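Local coordinates for Crh-like protein 5 (PDB 6IBU), which cleaves chitin and transfers it to 1,6-beta-glucan or to other chitin chains, cross-linking polysaccharides at the septa and in the fungal cell wall, at residues S87-E92 with L181-W186; V99-L104 with V111-F116; V37-V42 with A59-T64. One frame throughout, in Å; residues are numbered along the deposited sequence.

All three contacts lie in one seven-stranded antiparallel sheet of the GH16 domain, which is part of a longer GPI-anchored protein. From the N terminus, contact 3 comes first: 37-42 meets 59-64 and closes a loop that holds strands 44-45 and 48-53. Contact 1 opens next, at 87-92, but waits 88 residues for its partner, 181-186. Within that excursion contact 2 opens and shuts as the hairpin of 99-104 with 111-116. No contact crosses another. Across the sheet, 61-64 borders 179-187 and 85-93 borders 98-105, so contact 1 touches both others, while contacts 2 and 3 stay about 11 Å apart at their nearest atoms.

Contact 1 (S87-E92 with L181-W186); sequences SSIVLE and LRLGSW
Ser87 faces Ser185 in a non-hydrogen-bonded pair of two antiparallel strands within a sheet of the GH16 jelly-roll beta-sandwich; OG of Ser87 turns elsewhere, to the backbone N of Ala80. Ser88 and Gly184 form a hydrogen-bonded pair, the shorter bond running from Ser88 N to Gly184 O at 2.7 Å. The side chain of Ser88 adds a link of its own: Trp186 NE1 donates to Ser88 OG over 2.8 Å, with the oxygen close to the indole plane. The same OG is hydrogen-bonded to OE1 of Glu102, so one hydroxyl joins two chitin-binding residues and probably steadies both.

Ile89 lies on the opposite face, which packs against strands 71-78 and 212-223 of the other sheet. Its CG1 rests 3.8 Å from Leu183 CD2 and its CG2 lies 3.9 Å from Leu181 CD1, the side chains aligned side by side. Val90 returns to the Ser88 face, backbone-bonded both ways to Arg182 and flanked by Glu98, the likely nucleophile. Leu91 then closes the apolar row, its CD2 3.7 Å from Leu181 CD1.

At Glu92 the extended chain, with CG anti to the backbone N (chi1 -176°), reaches across to the chitin-binding Arg182. Asp63 holds NE of this arginine in a second salt bridge, so the guanidinium is engaged by two carboxylates, which would limit its turning. NH1 of Arg182 approaches OE1 of Glu92 on its syn side at 3.2 Å, 22° out of the carboxylate plane.

Contact 2 (V99-L104 with V111-F116); sequences VDWEVL and VQTNYF
With CG set between the backbone N and the carbonyl carbon (chi1 70°), Asp100 holds its carboxylate beside Asn114, whose CB lies 3.4 Å from OD1 and 3.5 Å from OD2 of the aspartate. Trp101, next along the strand, lies on the other face: its CZ3 meets CG2 of Thr113 at 3.6 Å and CG2 of Val111 at 3.9 Å, so two methyls brace one corner of the indole.

Glu102, a chitin-binding residue and by similarity the proton donor, bends at chi2 (-68°), and its carboxylate leads away from 111-116, with OE1 hydrogen-bonded to Ser88 OG. Its backbone is firmly paired, since Gln112 N donates to Glu102 O at 2.8 Å and Glu102 N to Gln112 O. Asp100 and Asn114 form a second hydrogen-bonded pair. This is a beta hairpin carrying the ExDxE signature of GH16 along its first strand; Glu98 (the nucleophile by similarity), Asp100 and Glu102 all lie on one face, that of the probable catalytic site.

On the Trp101 face, strands 140-146 and 150-155 of the second sheet cover the hairpin, Tyr142 and Trp153 meeting the indole edge-to-face. Within its own sheet, the hairpin is flanked by strand 85-93 beyond 99-104 and by strand 128-131 beyond 111-116.

Contact 3 (V37-V42 with A59-T64); sequences VTAGKV and APTIDT
Thr38 meets Thr61 through its methyl: CG2 lies 3.6 Å from CB of Thr61 and 3.4 Å from the carbonyl O of the same residue. The torsion that sets this methyl between the backbone N and the carbonyl carbon leaves OG1 anti to the N (chi1 179°). CG2 also comes within 3.8 Å of OD2 of Asp63, the two side chains crossing at about a right angle. The other oxygen of that aspartate, OD1, is engaged by a salt bridge to the chitin-binding Arg182, which places this contact beside the substrate site.

Thr61 is gripped along its backbone. Its carbonyl O accepts from Thr38 N, the donor standing 38° above the carbonyl plane, and its own N donates to Ala39 O at 3.0 Å. Between Val37, which pairs with Ile62, and Ala39, which pairs with Thr61, the register slips by one residue. The extra residue makes a beta bulge in the outermost strand of a sheet of the GH16 beta-sandwich. Beyond it the chain curls away through Gly40, whose positive phi (63°) begins the turn and whose CA passes close to Pro60. OG1 of Thr61 donates to Ala59 O over 2.9 Å, a local bond that ties the hydroxyl back to the loop leading into strand 61-64.

Ile62 points to the other face and works through CG2, the branch anti to its carbonyl carbon. This methyl lies 3.9 Å from CG2 of Val42 and 4.1 Å from CG2 of Val37, so valines from before and after the turn converge on it. Val42 CG2 rests on Pro60 CB as well, and Phe51 of strand 48-53 packs against Val42, Pro60 and Ile62 alike.

Contact 1 (S87-E92 with L181-W186)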
ATOM      1  N   SER A  87      -2.575  -4.016  -9.275  1.00 14.05           N
ATOM      2  CA  SER A  87      -1.488  -3.080  -8.908  1.00 13.95           C
ATOM      3  C   SER A  87      -1.814  -2.475  -7.537  1.00 13.89           C
ATOM      4  O   SER A  87      -2.838  -1.800  -7.442  1.00 12.85           O
ATOM      5  CB  SER A  87      -1.374  -2.011  -9.947  1.00 15.25           C
ATOM      6  OG  SER A  87      -1.068  -2.538 -11.227  1.00 16.00           O
ATOM      7  N   SER A  88      -1.004  -2.735  -6.513  1.00 14.27           N
ATOM      8  CA  SER A  88      -1.292  -2.424  -5.083  1.00 15.05           C
ATOM      9  C   SER A  88      -0.321  -1.385  -4.509  1.00 14.85           C
ATOM     10  O   SER A  88       0.910  -1.604  -4.575  1.00 14.62           O
ATOM     11  CB  SER A  88      -1.200  -3.674  -4.256  1.00 16.78           C
ATOM     12  OG  SER A  88      -2.123  -4.650  -4.720  1.00 18.23           O
ATOM     13  N   ILE A  89      -0.841  -0.332  -3.883  1.00 13.87           N
ATOM     14  CA  ILE A  89      -0.073   0.568  -2.971  1.00 14.13           C
ATOM     15  C   ILE A  89      -0.601   0.350  -1.552  1.00 14.36           C
ATOM     16  O   ILE A  89      -1.765   0.611  -1.328  1.00 14.75           O
ATOM     17  CB  ILE A  89      -0.198   2.033  -3.419  1.00 13.91           C
ATOM     18  CG1 ILE A  89       0.286   2.240  -4.853  1.00 13.74           C
ATOM     19  CG2 ILE A  89       0.509   2.961  -2.452  1.00 13.91           C
ATOM     20  CD1 ILE A  89      -0.273   3.477  -5.489  1.00 13.85           C
ATOM     21  N   VAL A  90       0.205  -0.173  -0.639  1.00 15.61           N
ATOM     22  CA  VAL A  90      -0.285  -0.550   0.714  1.00 16.41           C
ATOM     23  C   VAL A  90       0.518   0.161   1.801  1.00 16.02           C
ATOM     24  O   VAL A  90       1.720  -0.050   1.855  1.00 16.05           O
ATOM     25  CB  VAL A  90      -0.203  -2.065   0.918  1.00 17.00           C
ATOM     26  CG1 VAL A  90      -0.600  -2.437   2.344  1.00 17.72           C
ATOM     27  CG2 VAL A  90      -1.052  -2.792  -0.099  1.00 18.03           C
ATOM     28  N   LEU A  91      -0.155   0.834   2.722  1.00 15.77           N
ATOM     29  CA  LEU A  91       0.434   1.168   4.035  1.00 16.11           C
ATOM     30  C   LEU A  91      -0.034   0.098   5.001  1.00 17.41           C
ATOM     31  O   LEU A  91      -1.240  -0.166   5.031  1.00 16.65           O
ATOM     32  CB  LEU A  91      -0.016   2.555   4.469  1.00 16.35           C
ATOM     33  CG  LEU A  91       0.479   3.677   3.581  1.00 17.02           C
ATOM     34  CD1 LEU A  91      -0.019   5.020   4.091  1.00 17.52           C
ATOM     35  CD2 LEU A  91       1.991   3.645   3.500  1.00 17.68           C
ATOM     36  N   GLU A  92       0.892  -0.539   5.712  1.00 19.45           N
ATOM     37  CA  GLU A  92       0.532  -1.669   6.592  1.00 22.26           C
ATOM     38  C   GLU A  92       1.363  -1.613   7.866  1.00 21.72           C
ATOM     39  O   GLU A  92       2.593  -1.451   7.772  1.00 20.01           O
ATOM     40  CB  GLU A  92       0.721  -3.005   5.879  1.00 26.73           C
ATOM     41  CG  GLU A  92       0.274  -4.186   6.717  1.00 32.45           C
ATOM     42  CD  GLU A  92       0.247  -5.508   5.967  1.00 39.54           C
ATOM     43  OE1 GLU A  92       1.332  -5.924   5.489  1.00 44.86           O
ATOM     44  OE2 GLU A  92      -0.865  -6.097   5.822  1.00 44.83           O
ATOM     45  N   LEU A 181       5.430   1.123   3.750  1.00 18.95           N
ATOM     46  CA  LEU A 181       4.839   1.222   2.404  1.00 18.98           C
ATOM     47  C   LEU A 181       5.235  -0.031   1.623  1.00 19.16           C
ATOM     48  O   LEU A 181       6.419  -0.351   1.575  1.00 17.74           O
ATOM     49  CB  LEU A 181       5.350   2.524   1.785  1.00 18.78           C
ATOM     50  CG  LEU A 181       4.943   2.806   0.347  1.00 18.94           C
ATOM     51  CD1 LEU A 181       3.428   2.895   0.195  1.00 18.38           C
ATOM     52  CD2 LEU A 181       5.621   4.089  -0.113  1.00 19.50           C
ATOM     53  N   ARG A 182       4.255  -0.739   1.067  1.00 20.80           N
ATOM     54  CA  ARG A 182       4.477  -1.927   0.205  1.00 22.66           C
ATOM     55  C   ARG A 182       4.001  -1.556  -1.200  1.00 21.51           C
ATOM     56  O   ARG A 182       2.898  -0.998  -1.341  1.00 21.51           O
ATOM     57  CB  ARG A 182       3.749  -3.155   0.760  1.00 27.16           C
ATOM     58  CG  ARG A 182       3.744  -3.200   2.288  1.00 35.58           C
ATOM     59  CD  ARG A 182       3.509  -4.547   2.965  1.00 42.41           C
ATOM     60  NE  ARG A 182       4.155  -5.635   2.237  1.00 49.59           N
ATOM     61  CZ  ARG A 182       3.757  -6.900   2.249  1.00 54.95           C
ATOM     62  NH1 ARG A 182       2.705  -7.264   2.965  1.00 58.25           N
ATOM     63  NH2 ARG A 182       4.413  -7.796   1.532  1.00 56.71           N
ATOM     64  N   LEU A 183       4.811  -1.786  -2.218  1.00 19.15           N
ATOM     65  CA  LEU A 183       4.370  -1.597  -3.617  1.00 18.48           C
ATOM     66  C   LEU A 183       4.458  -2.950  -4.299  1.00 18.64           C
ATOM     67  O   LEU A 183       5.472  -3.635  -4.118  1.00 18.42           O
ATOM     68  CB  LEU A 183       5.273  -0.584  -4.304  1.00 18.55           C
ATOM     69  CG  LEU A 183       5.250   0.806  -3.698  1.00 17.93           C
ATOM     70  CD1 LEU A 183       6.379   1.645  -4.259  1.00 17.66           C
ATOM     71  CD2 LEU A 183       3.901   1.458  -3.957  1.00 18.54           C
ATOM     72  N   GLY A 184       3.469  -3.283  -5.115  1.00 18.26           N
ATOM     73  CA  GLY A 184       3.535  -4.555  -5.845  1.00 18.61           C
ATOM     74  C   GLY A 184       2.403  -4.759  -6.813  1.00 17.92           C
ATOM     75  O   GLY A 184       1.361  -4.099  -6.713  1.00 18.84           O
ATOM     76  N   SER A 185       2.619  -5.708  -7.707  1.00 18.04           N
ATOM     77  CA  SER A 185       1.608  -6.219  -8.652  1.00 17.98           C
ATOM     78  C   SER A 185       1.534  -7.718  -8.439  1.00 16.87           C
ATOM     79  O   SER A 185       2.510  -8.284  -7.977  1.00 16.12           O
ATOM     80  CB  SER A 185       1.947  -5.854 -10.067  1.00 18.66           C
ATOM     81  OG  SER A 185       3.178  -6.471 -10.446  1.00 21.24           O
ATOM     82  N   TRP A 186       0.392  -8.304  -8.758  1.00 17.70           N
ATOM     83  CA  TRP A 186       0.119  -9.740  -8.566  1.00 18.41           C
ATOM     84  C   TRP A 186      -1.145 -10.114  -9.333  1.00 19.05           C
ATOM     85  O   TRP A 186      -1.908  -9.224  -9.690  1.00 17.05           O
ATOM     86  CB  TRP A 186      -0.033 -10.050  -7.082  1.00 19.01           C
ATOM     87  CG  TRP A 186      -1.011  -9.184  -6.364  1.00 18.41           C
ATOM     88  CD1 TRP A 186      -0.831  -7.882  -5.999  1.00 19.33           C
ATOM     89  CD2 TRP A 186      -2.293  -9.573  -5.847  1.00 19.29           C
ATOM     90  NE1 TRP A 186      -1.918  -7.431  -5.308  1.00 19.01           N
ATOM     91  CE2 TRP A 186      -2.824  -8.445  -5.184  1.00 18.95           C
ATOM     92  CE3 TRP A 186      -3.030 -10.765  -5.850  1.00 19.80           C
ATOM     93  CZ2 TRP A 186      -4.068  -8.461  -4.567  1.00 19.47           C
ATOM     94  CZ3 TRP A 186      -4.266 -10.784  -5.243  1.00 19.71           C
ATOM     95  CH2 TRP A 186      -4.771  -9.647  -4.604  1.00 20.98           C
TER

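Contact 2 (V99-L104 with V111-F116)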
ATOM      1  N   VAL A  99      -3.990   0.779   5.011  1.00 18.50           N
ATOM      2  CA  VAL A  99      -4.604   1.717   4.044  1.00 17.61           C
ATOM      3  C   VAL A  99      -4.021   1.349   2.685  1.00 16.85           C
ATOM      4  O   VAL A  99      -2.790   1.172   2.600  1.00 14.94           O
ATOM      5  CB  VAL A  99      -4.294   3.176   4.417  1.00 17.70           C
ATOM      6  CG1 VAL A  99      -4.823   4.128   3.371  1.00 18.53           C
ATOM      7  CG2 VAL A  99      -4.836   3.516   5.794  1.00 17.85           C
ATOM      8  N   ASP A 100      -4.850   1.253   1.657  1.00 16.73           N
ATOM      9  CA  ASP A 100      -4.317   0.841   0.348  1.00 17.45           C
ATOM     10  C   ASP A 100      -5.102   1.446  -0.811  1.00 16.53           C
ATOM     11  O   ASP A 100      -6.246   1.952  -0.625  1.00 14.72           O
ATOM     12  CB  ASP A 100      -4.200  -0.676   0.243  1.00 20.36           C
ATOM     13  CG  ASP A 100      -5.514  -1.401   0.155  1.00 23.33           C
ATOM     14  OD1 ASP A 100      -6.159  -1.302  -0.894  1.00 28.77           O
ATOM     15  OD2 ASP A 100      -5.869  -2.119   1.131  1.00 29.91           O
ATOM     16  N   TRP A 101      -4.416   1.420  -1.952  1.00 14.78           N
ATOM     17  CA  TRP A 101      -4.953   1.611  -3.315  1.00 14.22           C
ATOM     18  C   TRP A 101      -4.868   0.264  -4.028  1.00 14.99           C
ATOM     19  O   TRP A 101      -3.868  -0.426  -3.836  1.00 13.51           O
ATOM     20  CB  TRP A 101      -4.132   2.665  -4.063  1.00 12.57           C
ATOM     21  CG  TRP A 101      -4.031   4.042  -3.486  1.00 11.39           C
ATOM     22  CD1 TRP A 101      -3.014   4.557  -2.743  1.00 10.88           C
ATOM     23  CD2 TRP A 101      -4.916   5.144  -3.747  1.00 11.23           C
ATOM     24  NE1 TRP A 101      -3.227   5.878  -2.471  1.00 10.82           N
ATOM     25  CE2 TRP A 101      -4.385   6.276  -3.089  1.00 11.30           C
ATOM     26  CE3 TRP A 101      -6.121   5.276  -4.436  1.00 11.23           C
ATOM     27  CZ2 TRP A 101      -5.018   7.522  -3.124  1.00 11.21           C
ATOM     28  CZ3 TRP A 101      -6.746   6.501  -4.473  1.00 11.21           C
ATOM     29  CH2 TRP A 101      -6.192   7.611  -3.837  1.00 11.41           C
ATOM     30  N   GLU A 102      -5.892  -0.126  -4.781  1.00 17.30           N
ATOM     31  CA  GLU A 102      -5.815  -1.308  -5.677  1.00 18.64           C
ATOM     32  C   GLU A 102      -6.274  -0.880  -7.067  1.00 17.57           C
ATOM     33  O   GLU A 102      -7.379  -0.389  -7.179  1.00 18.56           O
ATOM     34  CB  GLU A 102      -6.690  -2.454  -5.177  1.00 21.43           C
ATOM     35  CG  GLU A 102      -6.437  -2.851  -3.733  1.00 25.34           C
ATOM     36  CD  GLU A 102      -5.075  -3.483  -3.496  1.00 28.43           C
ATOM     37  OE1 GLU A 102      -4.618  -4.263  -4.340  1.00 29.71           O
ATOM     38  OE2 GLU A 102      -4.455  -3.168  -2.477  1.00 35.54           O
ATOM     39  N   VAL A 103      -5.457  -1.057  -8.096  1.00 16.44           N
ATOM     40  CA  VAL A 103      -5.937  -0.950  -9.497  1.00 16.50           C
ATOM     41  C   VAL A 103      -6.103  -2.368 -10.063  1.00 16.35           C
ATOM     42  O   VAL A 103      -5.297  -3.243  -9.761  1.00 14.61           O
ATOM     43  CB  VAL A 103      -5.002  -0.078 -10.357  1.00 16.56           C
ATOM     44  CG1 VAL A 103      -5.484  -0.007 -11.788  1.00 15.60           C
ATOM     45  CG2 VAL A 103      -4.871   1.324  -9.790  1.00 16.54           C
ATOM     46  N   LEU A 104      -7.150  -2.581 -10.852  1.00 17.09           N
ATOM     47  CA  LEU A 104      -7.390  -3.865 -11.555  1.00 17.24           C
ATOM     48  C   LEU A 104      -7.094  -3.616 -13.026  1.00 17.32           C
ATOM     49  O   LEU A 104      -7.552  -2.579 -13.535  1.00 16.72           O
ATOM     50  CB  LEU A 104      -8.832  -4.297 -11.315  1.00 17.81           C
ATOM     51  CG  LEU A 104      -9.209  -4.408  -9.838  1.00 19.26           C
ATOM     52  CD1 LEU A 104     -10.674  -4.745  -9.715  1.00 20.79           C
ATOM     53  CD2 LEU A 104      -8.356  -5.445  -9.100  1.00 19.97           C
ATOM     54  N   VAL A 111     -10.000   3.215  -9.514  1.00 17.14           N
ATOM     55  CA  VAL A 111      -9.074   2.593  -8.532  1.00 17.90           C
ATOM     56  C   VAL A 111      -9.911   2.301  -7.292  1.00 17.17           C
ATOM     57  O   VAL A 111     -10.860   3.034  -7.020  1.00 15.56           O
ATOM     58  CB  VAL A 111      -7.868   3.493  -8.208  1.00 18.35           C
ATOM     59  CG1 VAL A 111      -6.980   3.678  -9.420  1.00 20.87           C
ATOM     60  CG2 VAL A 111      -8.300   4.846  -7.666  1.00 19.02           C
ATOM     61  N   GLN A 112      -9.574   1.248  -6.571  1.00 18.49           N
ATOM     62  CA  GLN A 112     -10.290   0.944  -5.313  1.00 19.63           C
ATOM     63  C   GLN A 112      -9.493   1.540  -4.152  1.00 17.87           C
ATOM     64  O   GLN A 112      -8.273   1.494  -4.180  1.00 16.84           O
ATOM     65  CB  GLN A 112     -10.538  -0.551  -5.159  1.00 21.34           C
ATOM     66  CG  GLN A 112     -11.590  -0.807  -4.095  1.00 24.93           C
ATOM     67  CD  GLN A 112     -11.715  -2.249  -3.698  1.00 28.93           C
ATOM     68  OE1 GLN A 112     -12.821  -2.740  -3.495  1.00 40.53           O
ATOM     69  NE2 GLN A 112     -10.593  -2.936  -3.584  1.00 28.47           N
ATOM     70  N   THR A 113     -10.184   2.136  -3.198  1.00 18.19           N
ATOM     71  CA  THR A 113      -9.575   2.580  -1.926  1.00 17.42           C
ATOM     72  C   THR A 113      -9.981   1.586  -0.857  1.00 16.57           C
ATOM     73  O   THR A 113     -11.043   1.006  -0.940  1.00 17.73           O
ATOM     74  CB  THR A 113      -9.947   4.014  -1.541  1.00 17.49           C
ATOM     75  OG1 THR A 113     -11.363   4.131  -1.403  1.00 16.43           O
ATOM     76  CG2 THR A 113      -9.406   5.053  -2.507  1.00 17.77           C
ATOM     77  N   ASN A 114      -9.147   1.391   0.127  1.00 17.48           N
ATOM     78  CA  ASN A 114      -9.467   0.403   1.172  1.00 18.28           C
ATOM     79  C   ASN A 114      -8.711   0.683   2.459  1.00 17.08           C
ATOM     80  O   ASN A 114      -7.666   1.333   2.429  1.00 15.32           O
ATOM     81  CB  ASN A 114      -9.102  -0.989   0.702  1.00 21.41           C
ATOM     82  CG  ASN A 114     -10.281  -1.908   0.845  1.00 25.35           C
ATOM     83  OD1 ASN A 114     -10.750  -2.168   1.948  1.00 29.61           O
ATOM     84  ND2 ASN A 114     -10.791  -2.348  -0.290  1.00 29.88           N
ATOM     85  N   TYR A 115      -9.224   0.158   3.551  1.00 16.72           N
ATOM     86  CA  TYR A 115      -8.509   0.191   4.840  1.00 17.65           C
ATOM     87  C   TYR A 115      -8.996  -0.993   5.662  1.00 19.11           C
ATOM     88  O   TYR A 115     -10.098  -1.497   5.401  1.00 18.08           O
ATOM     89  CB  TYR A 115      -8.717   1.535   5.532  1.00 17.49           C
ATOM     90  CG  TYR A 115     -10.000   1.625   6.310  1.00 17.09           C
ATOM     91  CD1 TYR A 115     -11.192   1.960   5.693  1.00 16.81           C
ATOM     92  CD2 TYR A 115     -10.016   1.324   7.656  1.00 17.13           C
ATOM     93  CE1 TYR A 115     -12.370   2.020   6.411  1.00 18.05           C
ATOM     94  CE2 TYR A 115     -11.181   1.394   8.398  1.00 17.55           C
ATOM     95  CZ  TYR A 115     -12.355   1.751   7.770  1.00 18.37           C
ATOM     96  OH  TYR A 115     -13.500   1.802   8.485  1.00 19.61           O
ATOM     97  N   PHE A 116      -8.140  -1.429   6.579  1.00 20.04           N
ATOM     98  CA  PHE A 116      -8.421  -2.406   7.655  1.00 22.20           C
ATOM     99  C   PHE A 116      -7.914  -1.781   8.951  1.00 20.48           C
ATOM    100  O   PHE A 116      -6.886  -1.088   8.930  1.00 18.33           O
ATOM    101  CB  PHE A 116      -7.730  -3.744   7.379  1.00 23.24           C
ATOM    102  CG  PHE A 116      -8.199  -4.373   6.095  1.00 27.79           C
ATOM    103  CD1 PHE A 116      -9.376  -5.102   6.069  1.00 31.86           C
ATOM    104  CD2 PHE A 116      -7.524  -4.169   4.899  1.00 29.99           C
ATOM    105  CE1 PHE A 116      -9.809  -5.707   4.898  1.00 36.02           C
ATOM    106  CE2 PHE A 116      -7.999  -4.713   3.716  1.00 34.50           C
ATOM    107  CZ  PHE A 116      -9.135  -5.489   3.716  1.00 36.62           C
TER

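Contact 3 (V37-V42 with A59-T64)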
ATOM      1  N   VAL A  37      13.390  -5.988  -1.532  1.00 31.46           N
ATOM      2  CA  VAL A  37      12.675  -6.679  -2.627  1.00 31.34           C
ATOM      3  C   VAL A  37      12.262  -7.985  -2.036  1.00 34.70           C
ATOM      4  O   VAL A  37      12.976  -8.962  -1.835  1.00 37.17           O
ATOM      5  CB  VAL A  37      13.428  -6.939  -3.918  1.00 29.99           C
ATOM      6  CG1 VAL A  37      12.523  -7.687  -4.899  1.00 28.55           C
ATOM      7  CG2 VAL A  37      13.959  -5.651  -4.516  1.00 28.97           C
ATOM      8  N   THR A  38      11.059  -7.917  -1.701  1.00 35.58           N
ATOM      9  CA  THR A  38      10.652  -8.884  -0.722  1.00 36.73           C
ATOM     10  C   THR A  38       9.975 -10.058  -1.427  1.00 34.57           C
ATOM     11  O   THR A  38       9.753 -11.034  -0.786  1.00 32.75           O
ATOM     12  CB  THR A  38       9.847  -8.073   0.249  1.00 41.11           C
ATOM     13  OG1 THR A  38       9.376  -8.949   1.263  1.00 44.22           O
ATOM     14  CG2 THR A  38       8.703  -7.397  -0.461  1.00 46.49           C
ATOM     15  N   ALA A  39       9.649  -9.958  -2.701  1.00 33.19           N
ATOM     16  CA  ALA A  39       9.288 -11.134  -3.531  1.00 33.14           C
ATOM     17  C   ALA A  39       9.524 -10.745  -4.974  1.00 34.27           C
ATOM     18  O   ALA A  39       9.380  -9.545  -5.281  1.00 35.77           O
ATOM     19  CB  ALA A  39       7.867 -11.549  -3.302  1.00 34.75           C
ATOM     20  N   GLY A  40       9.912 -11.710  -5.812  1.00 34.27           N
ATOM     21  CA  GLY A  40      10.281 -11.501  -7.220  1.00 31.90           C
ATOM     22  C   GLY A  40      11.495 -10.602  -7.370  1.00 32.18           C
ATOM     23  O   GLY A  40      12.294 -10.498  -6.444  1.00 31.77           O
ATOM     24  N   LYS A  41      11.637 -10.012  -8.546  1.00 33.15           N
ATOM     25  CA  LYS A  41      12.762  -9.134  -8.945  1.00 37.18           C
ATOM     26  C   LYS A  41      12.128  -7.834  -9.441  1.00 33.06           C
ATOM     27  O   LYS A  41      11.091  -7.894 -10.120  1.00 34.48           O
ATOM     28  CB  LYS A  41      13.628  -9.830 -10.006  1.00 41.83           C
ATOM     29  CG  LYS A  41      14.790  -9.011 -10.568  1.00 48.63           C
ATOM     30  CD  LYS A  41      15.929  -8.734  -9.570  1.00 54.51           C
ATOM     31  CE  LYS A  41      16.728  -7.473  -9.854  1.00 57.99           C
ATOM     32  NZ  LYS A  41      17.447  -7.534 -11.151  1.00 60.36           N
ATOM     33  N   VAL A  42      12.678  -6.698  -9.069  1.00 28.45           N
ATOM     34  CA  VAL A  42      12.061  -5.398  -9.426  1.00 27.89           C
ATOM     35  C   VAL A  42      13.125  -4.578 -10.133  1.00 27.52           C
ATOM     36  O   VAL A  42      13.937  -3.924  -9.496  1.00 25.69           O
ATOM     37  CB  VAL A  42      11.466  -4.709  -8.189  1.00 28.07           C
ATOM     38  CG1 VAL A  42      11.012  -3.292  -8.498  1.00 28.53           C
ATOM     39  CG2 VAL A  42      10.310  -5.536  -7.628  1.00 26.81           C
ATOM     40  N   ALA A  59       4.646 -12.161  -8.176  1.00 29.71           N
ATOM     41  CA  ALA A  59       4.091 -11.161  -7.247  1.00 26.92           C
ATOM     42  C   ALA A  59       5.232 -10.252  -6.808  1.00 24.14           C
ATOM     43  O   ALA A  59       5.563 -10.151  -5.628  1.00 23.21           O
ATOM     44  CB  ALA A  59       3.435 -11.866  -6.092  1.00 25.85           C
ATOM     45  N   PRO A  60       5.883  -9.563  -7.752  1.00 21.93           N
ATOM     46  CA  PRO A  60       6.971  -8.657  -7.406  1.00 23.39           C
ATOM     47  C   PRO A  60       6.506  -7.567  -6.427  1.00 22.52           C
ATOM     48  O   PRO A  60       5.485  -6.967  -6.650  1.00 20.68           O
ATOM     49  CB  PRO A  60       7.385  -8.036  -8.747  1.00 23.77           C
ATOM     50  CG  PRO A  60       6.169  -8.241  -9.631  1.00 23.18           C
ATOM     51  CD  PRO A  60       5.578  -9.563  -9.182  1.00 23.07           C
ATOM     52  N   THR A  61       7.271  -7.372  -5.358  1.00 22.92           N
ATOM     53  CA  THR A  61       6.925  -6.462  -4.243  1.00 24.05           C
ATOM     54  C   THR A  61       8.176  -5.767  -3.720  1.00 23.78           C
ATOM     55  O   THR A  61       9.224  -6.402  -3.689  1.00 22.62           O
ATOM     56  CB  THR A  61       6.274  -7.228  -3.088  1.00 25.13           C
ATOM     57  OG1 THR A  61       5.320  -8.139  -3.619  1.00 26.67           O
ATOM     58  CG2 THR A  61       5.567  -6.310  -2.125  1.00 27.00           C
ATOM     59  N   ILE A  62       8.040  -4.516  -3.292  1.00 23.50           N
ATOM     60  CA  ILE A  62       9.073  -3.825  -2.484  1.00 22.66           C
ATOM     61  C   ILE A  62       8.394  -3.274  -1.234  1.00 24.33           C
ATOM     62  O   ILE A  62       7.247  -2.820  -1.334  1.00 23.66           O
ATOM     63  CB  ILE A  62       9.806  -2.740  -3.297  1.00 23.98           C
ATOM     64  CG1 ILE A  62       8.877  -1.632  -3.790  1.00 22.55           C
ATOM     65  CG2 ILE A  62      10.580  -3.365  -4.451  1.00 24.96           C
ATOM     66  CD1 ILE A  62       9.639  -0.441  -4.343  1.00 23.05           C
ATOM     67  N   ASP A  63       9.061  -3.404  -0.088  1.00 24.60           N
ATOM     68  CA  ASP A  63       8.668  -2.817   1.215  1.00 24.43           C
ATOM     69  C   ASP A  63       9.741  -1.814   1.638  1.00 23.22           C
ATOM     70  O   ASP A  63      10.935  -2.108   1.434  1.00 21.76           O
ATOM     71  CB  ASP A  63       8.634  -3.872   2.313  1.00 29.00           C
ATOM     72  CG  ASP A  63       7.490  -4.846   2.226  1.00 35.07           C
ATOM     73  OD1 ASP A  63       6.525  -4.535   1.514  1.00 41.68           O
ATOM     74  OD2 ASP A  63       7.573  -5.897   2.898  1.00 40.73           O
ATOM     75  N   THR A  64       9.348  -0.700   2.247  1.00 20.70           N
ATOM     76  CA  THR A  64      10.287   0.208   2.942  1.00 19.14           C
ATOM     77  C   THR A  64      10.883  -0.561   4.121  1.00 18.46           C
ATOM     78  O   THR A  64      10.168  -1.329   4.765  1.00 16.89           O
ATOM     79  CB  THR A  64       9.621   1.521   3.371  1.00 18.53           C
ATOM     80  OG1 THR A  64       8.466   1.263   4.169  1.00 16.67           O
ATOM     81  CG2 THR A  64       9.238   2.382   2.193  1.00 18.86           C
TER